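Local coordinates for calcium uptake protein 3, mitochondrial (Homo sapiens, PDB 6AGI) that senses calcium through its EF-hands and, disulfide-linked to MICU1, regulates the mitochondrial calcium uniporter channel in the central nervous system and skeletal muscle, at residues Ser361-Phe365 / Ile366-Lys370; Glu307-Ala310 / Ile311-Met315; Glu120-Asp123 / Lys124-Leu128; Phe107-Ala110 / Phe111-Asp115. One frame throughout, in Å; residues are numbered along the deposited sequence.

Contact 1 (Ser361-Phe365 / Ile366-Lys370); sequences SYKEF and IGIMK. With CA (calcium ion), chain G.
Phe-365 and Met-369 form the apolar centre of this turn, where the calcium-binding loop of EF-hand 3 ends and the chain runs on. The thioether meets the ring in a Met-aromatic contact: SD of Met-369 lies 3.6 Å from CE1 of Phe-365, approaching obliquely, about 52° off the ring normal. Bends at chi2 and chi3 fold the flexible methionine back toward the ring. The same phenylalanine is buried against Phe-299 and Leu-303 of helix 293-304 and also meets the ring of Phe-352, a place that suits a large flat apolar group. Farther out, CG2 of Ile-366 packs 3.5 Å from CE1 of Tyr-362, the two side chains crossing at about a right angle. Over one face of the tyrosine ring, toward its rim, sits the backbone N of Gly-367; a residue without a side chain suits a place beside the ring. Its N-H makes an almost straight 2.8 Å hydrogen bond to O of Tyr-362 (179°), while O of Phe-365 receives only weak bonds from the N atoms of Ile-368 and Met-369. At the polar edge, Glu-364 joins Asp-353, Asp-355, Asp-357 and Gln-359 around the metal, its OE2 lying 2.6 Å from the calcium ion.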
loop_
_atom_site.group_PDB
_atom_site.type_symbol
_atom_site.label_atom_id
_atom_site.label_comp_id
_atom_site.label_asym_id
_atom_site.label_seq_id
_atom_site.Cartn_x
_atom_site.Cartn_y
_atom_site.Cartn_z
ATOM N N SER B 361 5.204 -17.028 7.935
ATOM C CA SER B 361 6.327 -16.102 7.844
ATOM C C SER B 361 6.029 -15.014 6.811
ATOM O O SER B 361 4.977 -15.010 6.172
ATOM C CB SER B 361 7.620 -16.844 7.502
ATOM O OG SER B 361 7.734 -17.064 6.110
ATOM N N TYR B 362 6.929 -14.035 6.697
ATOM C CA TYR B 362 6.618 -12.898 5.838
ATOM C C TYR B 362 6.390 -13.339 4.397
ATOM O O TYR B 362 5.423 -12.914 3.758
ATOM C CB TYR B 362 7.724 -11.843 5.873
ATOM C CG TYR B 362 7.457 -10.746 4.854
ATOM C CD1 TYR B 362 6.625 -9.679 5.181
ATOM C CD2 TYR B 362 7.976 -10.800 3.555
ATOM C CE1 TYR B 362 6.334 -8.669 4.266
ATOM C CE2 TYR B 362 7.686 -9.789 2.624
ATOM C CZ TYR B 362 6.863 -8.725 2.994
ATOM O OH TYR B 362 6.554 -7.699 2.124
ATOM N N LYS B 363 7.259 -14.198 3.863
ATOM C CA LYS B 363 7.150 -14.534 2.452
ATOM C C LYS B 363 6.323 -15.794 2.224
ATOM O O LYS B 363 6.030 -16.137 1.078
ATOM C CB LYS B 363 8.554 -14.633 1.822
ATOM C CG LYS B 363 8.632 -15.109 0.346
ATOM C CD LYS B 363 8.716 -16.650 0.226
ATOM C CE LYS B 363 8.316 -17.132 -1.188
ATOM N NZ LYS B 363 7.846 -18.551 -1.192
ATOM N N GLU B 364 5.775 -16.381 3.283
ATOM C CA GLU B 364 4.782 -17.428 3.066
ATOM C C GLU B 364 3.437 -16.814 2.680
ATOM O O GLU B 364 2.701 -17.375 1.857
ATOM C CB GLU B 364 4.656 -18.311 4.307
ATOM C CG GLU B 364 5.930 -18.996 4.736
ATOM C CD GLU B 364 5.682 -20.347 5.378
ATOM O OE1 GLU B 364 6.026 -21.390 4.784
ATOM O OE2 GLU B 364 5.167 -20.348 6.513
ATOM N N PHE B 365 3.087 -15.671 3.270
ATOM C CA PHE B 365 1.850 -15.004 2.879
ATOM C C PHE B 365 2.090 -13.642 2.221
ATOM O O PHE B 365 1.907 -13.501 1.003
ATOM C CB PHE B 365 0.887 -14.832 4.069
ATOM C CG PHE B 365 -0.469 -14.370 3.640
ATOM C CD1 PHE B 365 -0.994 -14.859 2.444
ATOM C CD2 PHE B 365 -1.173 -13.398 4.322
ATOM C CE1 PHE B 365 -2.220 -14.457 1.978
ATOM C CE2 PHE B 365 -2.419 -12.973 3.854
ATOM C CZ PHE B 365 -2.936 -13.509 2.670
ATOM N N ILE B 366 2.496 -12.628 2.997
ATOM C CA ILE B 366 2.476 -11.250 2.498
ATOM C C ILE B 366 3.386 -11.071 1.287
ATOM O O ILE B 366 2.990 -10.465 0.278
ATOM C CB ILE B 366 2.847 -10.261 3.616
ATOM C CG1 ILE B 366 1.810 -10.300 4.743
ATOM C CG2 ILE B 366 3.048 -8.859 3.071
ATOM C CD1 ILE B 366 1.976 -9.172 5.785
ATOM N N GLY B 367 4.615 -11.595 1.366
ATOM C CA GLY B 367 5.531 -11.494 0.239
ATOM C C GLY B 367 4.976 -12.134 -1.016
ATOM O O GLY B 367 5.183 -11.641 -2.128
ATOM N N ILE B 368 4.234 -13.226 -0.849
ATOM C CA ILE B 368 3.740 -13.975 -1.992
ATOM C C ILE B 368 2.592 -13.269 -2.724
ATOM O O ILE B 368 2.375 -13.550 -3.908
ATOM C CB ILE B 368 3.428 -15.415 -1.522
ATOM C CG1 ILE B 368 4.714 -16.236 -1.598
ATOM C CG2 ILE B 368 2.323 -16.075 -2.320
ATOM C CD1 ILE B 368 5.097 -16.689 -2.992
ATOM N N MET B 369 1.870 -12.333 -2.104
ATOM C CA MET B 369 0.775 -11.719 -2.847
ATOM C C MET B 369 1.305 -10.668 -3.820
ATOM O O MET B 369 2.185 -9.862 -3.495
ATOM C CB MET B 369 -0.284 -11.085 -1.929
ATOM C CG MET B 369 -0.765 -11.943 -0.798
ATOM S SD MET B 369 -1.608 -13.416 -1.367
ATOM C CE MET B 369 -3.240 -12.921 -1.877
ATOM N N LYS B 370 0.731 -10.682 -5.015
ATOM C CA LYS B 370 1.076 -9.750 -6.070
ATOM C C LYS B 370 0.268 -8.461 -5.925
ATOM O O LYS B 370 -0.925 -8.488 -5.600
ATOM C CB LYS B 370 0.822 -10.411 -7.426
ATOM C CG LYS B 370 -0.645 -10.809 -7.627
ATOM C CD LYS B 370 -0.958 -11.376 -9.014
ATOM C CE LYS B 370 -0.115 -12.605 -9.349
ATOM N NZ LYS B 370 -0.509 -13.254 -10.643
HETATM CA CA CA G . 4.955 -21.750 8.701
#

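Contact 2 (Glu307-Ala310 / Ile311-Met315); sequences EDFA and IALNM
The carbonyl oxygen of Glu-307 accepts the N-H of Ile-311 at 3.0 Å, and the donor approaches nearly in line with the C=O bond. One residue on, O of Asp-308 takes the N-H of Ala-312 over the same 3.0 Å, with the donor tilted slightly from the carbonyl plane. The third bond of the series runs from Leu-313 N to Phe-309 O and is also 3.0 Å long, though its N-H...O angle falls to 152°. The same four-residue spacing sets the two side chains that carry the contact next to each other. In Phe-309, CG stands anti to the backbone N (chi1 -167°), which swings the ring along the helix toward the next turn. There CD1 of Leu-313 lies 3.4 Å from CZ of Phe-309, and CG of the leucine sits over one ring face, offset toward the rim. A branched aliphatic suits such a face. Both residues touch Ala-331 of helix 325-336, and Ala-312 is small enough to lie against Ala-335 there. Ile-311 packs against Pro-103 of the second subunit. Successive i to i+4 bonds, then a break at Leu-313, which is also the N-cap residue of the next helix, mark a junction of two consecutive helices, 306-312 and 314-318.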
loop_
_atom_site.group_PDB
_atom_site.type_symbol
_atom_site.label_atom_id
_atom_site.label_comp_id
_atom_site.label_asym_id
_atom_site.label_seq_id
_atom_site.Cartn_x
_atom_site.Cartn_y
_atom_site.Cartn_z
ATOM N N GLU B 307 -2.103 -3.801 2.613
ATOM C CA GLU B 307 -1.094 -2.842 3.041
ATOM C C GLU B 307 -1.219 -2.642 4.533
ATOM O O GLU B 307 -0.287 -2.905 5.293
ATOM C CB GLU B 307 -1.272 -1.510 2.311
ATOM C CG GLU B 307 -0.697 -1.491 0.905
ATOM C CD GLU B 307 -1.575 -2.219 -0.094
ATOM O OE1 GLU B 307 -2.621 -2.763 0.318
ATOM O OE2 GLU B 307 -1.220 -2.246 -1.292
ATOM N N ASP B 308 -2.388 -2.176 4.947
ATOM C CA ASP B 308 -2.650 -1.956 6.366
ATOM C C ASP B 308 -2.247 -3.189 7.159
ATOM O O ASP B 308 -1.626 -3.076 8.231
ATOM C CB ASP B 308 -4.129 -1.640 6.619
ATOM C CG ASP B 308 -4.522 -0.216 6.197
ATOM O OD1 ASP B 308 -3.828 0.349 5.310
ATOM O OD2 ASP B 308 -5.470 0.374 6.770
ATOM N N PHE B 309 -2.492 -4.384 6.602
ATOM C CA PHE B 309 -2.042 -5.591 7.304
ATOM C C PHE B 309 -0.519 -5.626 7.451
ATOM O O PHE B 309 0.009 -5.992 8.519
ATOM C CB PHE B 309 -2.526 -6.839 6.574
ATOM C CG PHE B 309 -2.389 -8.117 7.374
ATOM C CD1 PHE B 309 -3.137 -8.328 8.526
ATOM C CD2 PHE B 309 -1.523 -9.122 6.950
ATOM C CE1 PHE B 309 -3.013 -9.511 9.250
ATOM C CE2 PHE B 309 -1.405 -10.316 7.663
ATOM C CZ PHE B 309 -2.153 -10.509 8.818
ATOM N N ALA B 310 0.213 -5.252 6.395
ATOM C CA ALA B 310 1.669 -5.285 6.495
ATOM C C ALA B 310 2.153 -4.334 7.578
ATOM O O ALA B 310 3.001 -4.708 8.403
ATOM C CB ALA B 310 2.308 -4.936 5.152
ATOM N N ILE B 311 1.584 -3.117 7.626
ATOM C CA ILE B 311 1.897 -2.196 8.722
ATOM C C ILE B 311 1.683 -2.870 10.076
ATOM O O ILE B 311 2.539 -2.817 10.961
ATOM C CB ILE B 311 1.055 -0.911 8.613
ATOM C CG1 ILE B 311 1.627 0.032 7.554
ATOM C CG2 ILE B 311 0.907 -0.234 9.975
ATOM C CD1 ILE B 311 0.678 1.152 7.210
ATOM N N ALA B 312 0.538 -3.517 10.254
ATOM C CA ALA B 312 0.247 -4.144 11.535
ATOM C C ALA B 312 1.293 -5.191 11.908
ATOM O O ALA B 312 1.675 -5.294 13.078
ATOM C CB ALA B 312 -1.152 -4.760 11.509
ATOM N N LEU B 313 1.742 -6.004 10.951
ATOM C CA LEU B 313 2.679 -7.080 11.284
ATOM C C LEU B 313 4.146 -6.658 11.124
ATOM O O LEU B 313 5.058 -7.505 11.184
ATOM C CB LEU B 313 2.364 -8.306 10.427
ATOM C CG LEU B 313 1.122 -9.095 10.862
ATOM C CD1 LEU B 313 1.007 -10.374 10.060
ATOM C CD2 LEU B 313 1.146 -9.400 12.373
ATOM N N ASN B 314 4.376 -5.367 10.939
ATOM C CA ASN B 314 5.716 -4.874 10.676
ATOM C C ASN B 314 6.694 -5.267 11.761
ATOM O O ASN B 314 7.856 -5.561 11.476
ATOM C CB ASN B 314 5.704 -3.352 10.507
ATOM C CG ASN B 314 7.083 -2.780 10.234
ATOM O OD1 ASN B 314 7.279 -1.565 10.272
ATOM N ND2 ASN B 314 8.047 -3.653 9.957
ATOM N N MET B 315 6.239 -5.270 13.002
ATOM C CA MET B 315 7.135 -5.626 14.095
ATOM C C MET B 315 7.583 -7.074 13.961
ATOM O O MET B 315 8.758 -7.390 14.196
ATOM C CB MET B 315 6.411 -5.424 15.431
ATOM C CG MET B 315 6.908 -4.280 16.327
ATOM S SD MET B 315 8.685 -4.250 16.559
ATOM C CE MET B 315 8.893 -5.161 18.071
#

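Contact 3 (Glu120-Asp123 / Lys124-Leu128); sequences EMVD and KKEFL. With CA (calcium ion), chain F.
This is the second half of the calcium-binding loop of EF-hand 1, where the loop runs into the exiting helix 124-138. Glu-126, the last ligand of the loop, holds the ion with both oxygens, OE1 at 2.5 Å and OE2 at 2.8 Å from the calcium ion. Backbone O of Met-121 adds a ligand 2.5 Å from the calcium, so the ligand is the main chain and the methionine side chain does not touch the ion. Asp-115, Asp-117 and Asn-119 complete the direct ligands; Asp-123, also a residue of this site, keeps OD1 3.5 Å from the calcium ion.

The glutamate chain is extended beyond CG (chi2 172°) and carries its carboxylate from the first turn of the helix back to the loop. OE1 also receives the N-H of Asp-123 at 2.9 Å, using the lone pair that faces away from OE2, so that one oxygen serves both metal and backbone. On the other oxygen, OE2, the hydroxyl of Thr-116 makes a second-shell hydrogen bond. Asp-123 occupies the N-cap position without a capping bond from its side chain; its backbone O accepts Phe-127 N at 3.0 Å, the first bond of the helix. The beta-branched Val-122 turns CG1 toward the helix, 4.0 Å from CB of Glu-126, and packs against Phe-111 and Phe-114; an apolar side chain suits this place between helix 104-114 and helix 124-138.

With two metal bonds and two hydrogen bonds, the Glu-126 carboxylate is fixed in rotation and position. Calcium probably offsets much of the repulsion among the gathered carboxylates, and this one side chain probably couples calcium binding to the start of the exiting helix.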
loop_
_atom_site.group_PDB
_atom_site.type_symbol
_atom_site.label_atom_id
_atom_site.label_comp_id
_atom_site.label_asym_id
_atom_site.label_seq_id
_atom_site.Cartn_x
_atom_site.Cartn_y
_atom_site.Cartn_z
ATOM N N GLU B 120 -18.204 18.529 -4.093
ATOM C CA GLU B 120 -18.666 17.237 -3.594
ATOM C C GLU B 120 -19.708 16.575 -4.482
ATOM O O GLU B 120 -20.439 15.685 -4.032
ATOM C CB GLU B 120 -19.182 17.360 -2.166
ATOM C CG GLU B 120 -18.037 17.317 -1.247
ATOM C CD GLU B 120 -18.263 18.160 -0.060
ATOM O OE1 GLU B 120 -19.390 18.675 0.105
ATOM O OE2 GLU B 120 -17.270 18.374 0.653
ATOM N N MET B 121 -19.806 16.986 -5.736
ATOM C CA MET B 121 -20.474 16.166 -6.731
ATOM C C MET B 121 -19.485 15.977 -7.875
ATOM O O MET B 121 -18.470 16.671 -7.959
ATOM C CB MET B 121 -21.820 16.763 -7.256
ATOM C CG MET B 121 -22.825 17.384 -6.245
ATOM S SD MET B 121 -23.490 16.165 -5.058
ATOM C CE MET B 121 -25.204 15.986 -5.566
ATOM N N VAL B 122 -19.784 15.030 -8.759
ATOM C CA VAL B 122 -18.959 14.762 -9.928
ATOM C C VAL B 122 -19.856 14.946 -11.146
ATOM O O VAL B 122 -20.861 14.243 -11.302
ATOM C CB VAL B 122 -18.313 13.368 -9.886
ATOM C CG1 VAL B 122 -17.656 13.037 -11.201
ATOM C CG2 VAL B 122 -17.249 13.338 -8.827
ATOM N N ASP B 123 -19.546 15.967 -11.946
ATOM C CA ASP B 123 -20.171 16.229 -13.239
ATOM C C ASP B 123 -19.901 15.082 -14.201
ATOM O O ASP B 123 -18.952 14.312 -14.043
ATOM C CB ASP B 123 -19.584 17.487 -13.875
ATOM C CG ASP B 123 -19.493 18.646 -12.914
ATOM O OD1 ASP B 123 -19.980 18.520 -11.767
ATOM O OD2 ASP B 123 -18.872 19.660 -13.295
ATOM N N LYS B 124 -20.725 15.004 -15.243
ATOM C CA LYS B 124 -20.348 14.211 -16.408
ATOM C C LYS B 124 -19.014 14.681 -16.984
ATOM O O LYS B 124 -18.249 13.875 -17.519
ATOM C CB LYS B 124 -21.445 14.285 -17.475
ATOM C CG LYS B 124 -21.246 13.366 -18.686
ATOM C CD LYS B 124 -22.469 13.488 -19.585
ATOM C CE LYS B 124 -22.290 12.911 -20.980
ATOM N NZ LYS B 124 -23.620 12.986 -21.674
ATOM N N LYS B 125 -18.717 15.980 -16.882
ATOM C CA LYS B 125 -17.550 16.537 -17.555
ATOM C C LYS B 125 -16.284 16.257 -16.757
ATOM O O LYS B 125 -15.256 15.839 -17.330
ATOM C CB LYS B 125 -17.768 18.047 -17.749
ATOM C CG LYS B 125 -16.610 18.839 -18.335
ATOM C CD LYS B 125 -16.281 20.061 -17.470
ATOM C CE LYS B 125 -15.212 19.780 -16.430
ATOM N NZ LYS B 125 -15.222 20.777 -15.309
ATOM N N GLU B 126 -16.395 16.346 -15.422
ATOM C CA GLU B 126 -15.367 15.804 -14.536
ATOM C C GLU B 126 -15.094 14.334 -14.827
ATOM O O GLU B 126 -13.941 13.925 -15.010
ATOM C CB GLU B 126 -15.775 15.968 -13.074
ATOM C CG GLU B 126 -15.359 17.277 -12.480
ATOM C CD GLU B 126 -15.941 17.494 -11.104
ATOM O OE1 GLU B 126 -17.089 17.084 -10.866
ATOM O OE2 GLU B 126 -15.229 18.051 -10.245
ATOM N N PHE B 127 -16.151 13.529 -14.871
ATOM C CA PHE B 127 -15.976 12.112 -15.127
ATOM C C PHE B 127 -15.319 11.868 -16.474
ATOM O O PHE B 127 -14.614 10.876 -16.632
ATOM C CB PHE B 127 -17.316 11.375 -15.020
ATOM C CG PHE B 127 -17.180 9.886 -15.065
ATOM C CD1 PHE B 127 -17.217 9.193 -16.267
ATOM C CD2 PHE B 127 -16.948 9.178 -13.898
ATOM C CE1 PHE B 127 -17.081 7.817 -16.292
ATOM C CE2 PHE B 127 -16.783 7.803 -13.918
ATOM C CZ PHE B 127 -16.856 7.123 -15.119
ATOM N N LEU B 128 -15.555 12.736 -17.461
ATOM C CA LEU B 128 -15.022 12.505 -18.800
ATOM C C LEU B 128 -13.556 12.913 -18.961
ATOM O O LEU B 128 -12.865 12.380 -19.861
ATOM C CB LEU B 128 -15.912 13.212 -19.831
ATOM C CG LEU B 128 -17.071 12.300 -20.293
ATOM C CD1 LEU B 128 -18.061 13.017 -21.176
ATOM C CD2 LEU B 128 -16.544 11.041 -21.016
HETATM CA CA CA F . -17.686 18.760 -9.145
#

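Contact 4 (Phe107-Ala110 / Phe111-Asp115); sequences FRIA and FNMFD. With CA (calcium ion), chain F.
Phe-107 O and Phe-111 N make a nearly straight helical hydrogen bond of 2.9 Å (176°) in the entering helix of EF-hand 1. The next carbonyls are satisfied in the same way: O of Arg-108 by Asn-112 N at 3.0 Å and O of Ile-109 by Met-113 N at 2.9 Å. In the last of the series Phe-114 N reaches Ala-110 O at 3.0 Å, lying in the carbonyl plane but with an N-H...O angle of only 132°. The same oxygen sits at the edge of the Phe-114 ring, 3.3 Å from CD2 of Phe-114. Near the helix end, O of Phe-111 accepts from two donors, Phe-114 N and Asp-115 N. The carbonyls beyond find partners across the dimer, where Arg-330 of the second subunit donates to O of Met-113 and, weakly, to O of Asn-112. Small Ala-110 fits closely against Phe-230 of helix 227-250, and CG of Arg-108 lies beside ND2 of Asn-112, the two side chains pointing the same way.

Asp-115 leaves the helix with CG anti to its N (chi1 -174°), placing OD1 2.6 Å from the calcium ion. Its other oxygen, OD2, accepts Glu-120 N. Sharing the carboxylate between metal and loop backbone probably ties the helix end to the shape of the calcium-bound loop.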
loop_
_atom_site.group_PDB
_atom_site.type_symbol
_atom_site.label_atom_id
_atom_site.label_comp_id
_atom_site.label_asym_id
_atom_site.label_seq_id
_atom_site.Cartn_x
_atom_site.Cartn_y
_atom_site.Cartn_z
ATOM N N PHE B 107 -12.357 4.329 -2.052
ATOM C CA PHE B 107 -13.457 4.889 -2.832
ATOM C C PHE B 107 -13.491 6.391 -2.623
ATOM O O PHE B 107 -13.765 7.161 -3.558
ATOM C CB PHE B 107 -14.816 4.288 -2.430
ATOM C CG PHE B 107 -14.938 2.784 -2.590
ATOM C CD1 PHE B 107 -13.948 2.023 -3.210
ATOM C CD2 PHE B 107 -16.031 2.127 -2.027
ATOM C CE1 PHE B 107 -14.070 0.633 -3.321
ATOM C CE2 PHE B 107 -16.164 0.731 -2.116
ATOM C CZ PHE B 107 -15.187 -0.022 -2.766
ATOM N N ARG B 108 -13.183 6.824 -1.394
ATOM C CA ARG B 108 -13.113 8.248 -1.105
ATOM C C ARG B 108 -11.912 8.876 -1.774
ATOM O O ARG B 108 -12.025 9.981 -2.335
ATOM C CB ARG B 108 -13.056 8.479 0.390
ATOM C CG ARG B 108 -13.094 9.912 0.768
ATOM C CD ARG B 108 -12.919 10.043 2.272
ATOM N NE ARG B 108 -13.814 9.164 3.038
ATOM C CZ ARG B 108 -14.974 9.531 3.589
ATOM N NH1 ARG B 108 -15.421 10.778 3.474
ATOM N NH2 ARG B 108 -15.692 8.639 4.265
ATOM N N ILE B 109 -10.747 8.199 -1.744
ATOM C CA ILE B 109 -9.622 8.776 -2.486
ATOM C C ILE B 109 -9.990 8.949 -3.967
ATOM O O ILE B 109 -9.648 9.957 -4.596
ATOM C CB ILE B 109 -8.348 7.931 -2.314
ATOM C CG1 ILE B 109 -7.790 8.061 -0.907
ATOM C CG2 ILE B 109 -7.238 8.357 -3.293
ATOM C CD1 ILE B 109 -6.886 6.856 -0.504
ATOM N N ALA B 110 -10.732 7.998 -4.531
ATOM C CA ALA B 110 -11.102 8.051 -5.943
ATOM C C ALA B 110 -12.078 9.191 -6.231
ATOM O O ALA B 110 -11.845 10.013 -7.130
ATOM C CB ALA B 110 -11.695 6.708 -6.365
ATOM N N PHE B 111 -13.166 9.263 -5.453
ATOM C CA PHE B 111 -14.117 10.370 -5.552
ATOM C C PHE B 111 -13.421 11.729 -5.498
ATOM O O PHE B 111 -13.681 12.615 -6.336
ATOM C CB PHE B 111 -15.149 10.273 -4.424
ATOM C CG PHE B 111 -16.206 11.328 -4.497
ATOM C CD1 PHE B 111 -17.307 11.171 -5.321
ATOM C CD2 PHE B 111 -16.079 12.495 -3.764
ATOM C CE1 PHE B 111 -18.280 12.158 -5.414
ATOM C CE2 PHE B 111 -17.051 13.492 -3.850
ATOM C CZ PHE B 111 -18.154 13.323 -4.683
ATOM N N ASN B 112 -12.537 11.918 -4.503
ATOM C CA ASN B 112 -11.816 13.180 -4.428
ATOM C C ASN B 112 -10.886 13.366 -5.623
ATOM O O ASN B 112 -10.748 14.482 -6.131
ATOM C CB ASN B 112 -11.036 13.253 -3.127
ATOM C CG ASN B 112 -11.919 13.547 -1.959
ATOM O OD1 ASN B 112 -13.033 14.058 -2.140
ATOM N ND2 ASN B 112 -11.450 13.217 -0.739
ATOM N N MET B 113 -10.294 12.293 -6.135
ATOM C CA MET B 113 -9.501 12.470 -7.340
ATOM C C MET B 113 -10.352 12.938 -8.512
ATOM O O MET B 113 -9.831 13.577 -9.429
ATOM C CB MET B 113 -8.772 11.174 -7.708
ATOM C CG MET B 113 -7.477 10.961 -6.931
ATOM S SD MET B 113 -6.304 12.254 -7.270
ATOM C CE MET B 113 -5.476 11.483 -8.660
ATOM N N PHE B 114 -11.651 12.659 -8.487
ATOM C CA PHE B 114 -12.535 13.105 -9.560
ATOM C C PHE B 114 -13.024 14.544 -9.374
ATOM O O PHE B 114 -13.113 15.292 -10.348
ATOM C CB PHE B 114 -13.722 12.152 -9.661
ATOM C CG PHE B 114 -13.518 11.000 -10.598
ATOM C CD1 PHE B 114 -13.666 11.184 -11.968
ATOM C CD2 PHE B 114 -13.217 9.730 -10.117
ATOM C CE1 PHE B 114 -13.500 10.114 -12.841
ATOM C CE2 PHE B 114 -13.044 8.660 -10.977
ATOM C CZ PHE B 114 -13.181 8.847 -12.332
ATOM N N ASP B 115 -13.335 14.947 -8.142
ATOM C CA ASP B 115 -14.012 16.222 -7.888
ATOM C C ASP B 115 -12.963 17.338 -7.924
ATOM O O ASP B 115 -12.562 17.939 -6.916
ATOM C CB ASP B 115 -14.767 16.144 -6.561
ATOM C CG ASP B 115 -15.627 17.377 -6.277
ATOM O OD1 ASP B 115 -16.072 18.106 -7.227
ATOM O OD2 ASP B 115 -15.918 17.563 -5.064
HETATM CA CA CA F . -17.686 18.760 -9.145
#

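From the N terminus, contact 4 comes first, within helix 104-114, followed by contact 3 where the loop enters helix 124-138. Together they are the two ends of one EF-hand and share a calcium ion, at which OE2 of Glu-126 and OD1 of Asp-115 meet, closing the loop between them. Contact 2, on helices 306-312 and 314-318, and contact 1, after strand 359-360, follow much later. These two meet where Ile-366 CD1 packs 3.7 Å from Phe-309 CD2, joining EF-hand 3 to helix 306-312. The four lie in series, none nested or crossing. Contacts 1 and 3 are centred about 39 Å apart, on opposite sides of the chain's centre, while contacts 2 and 4 both touch the second subunit.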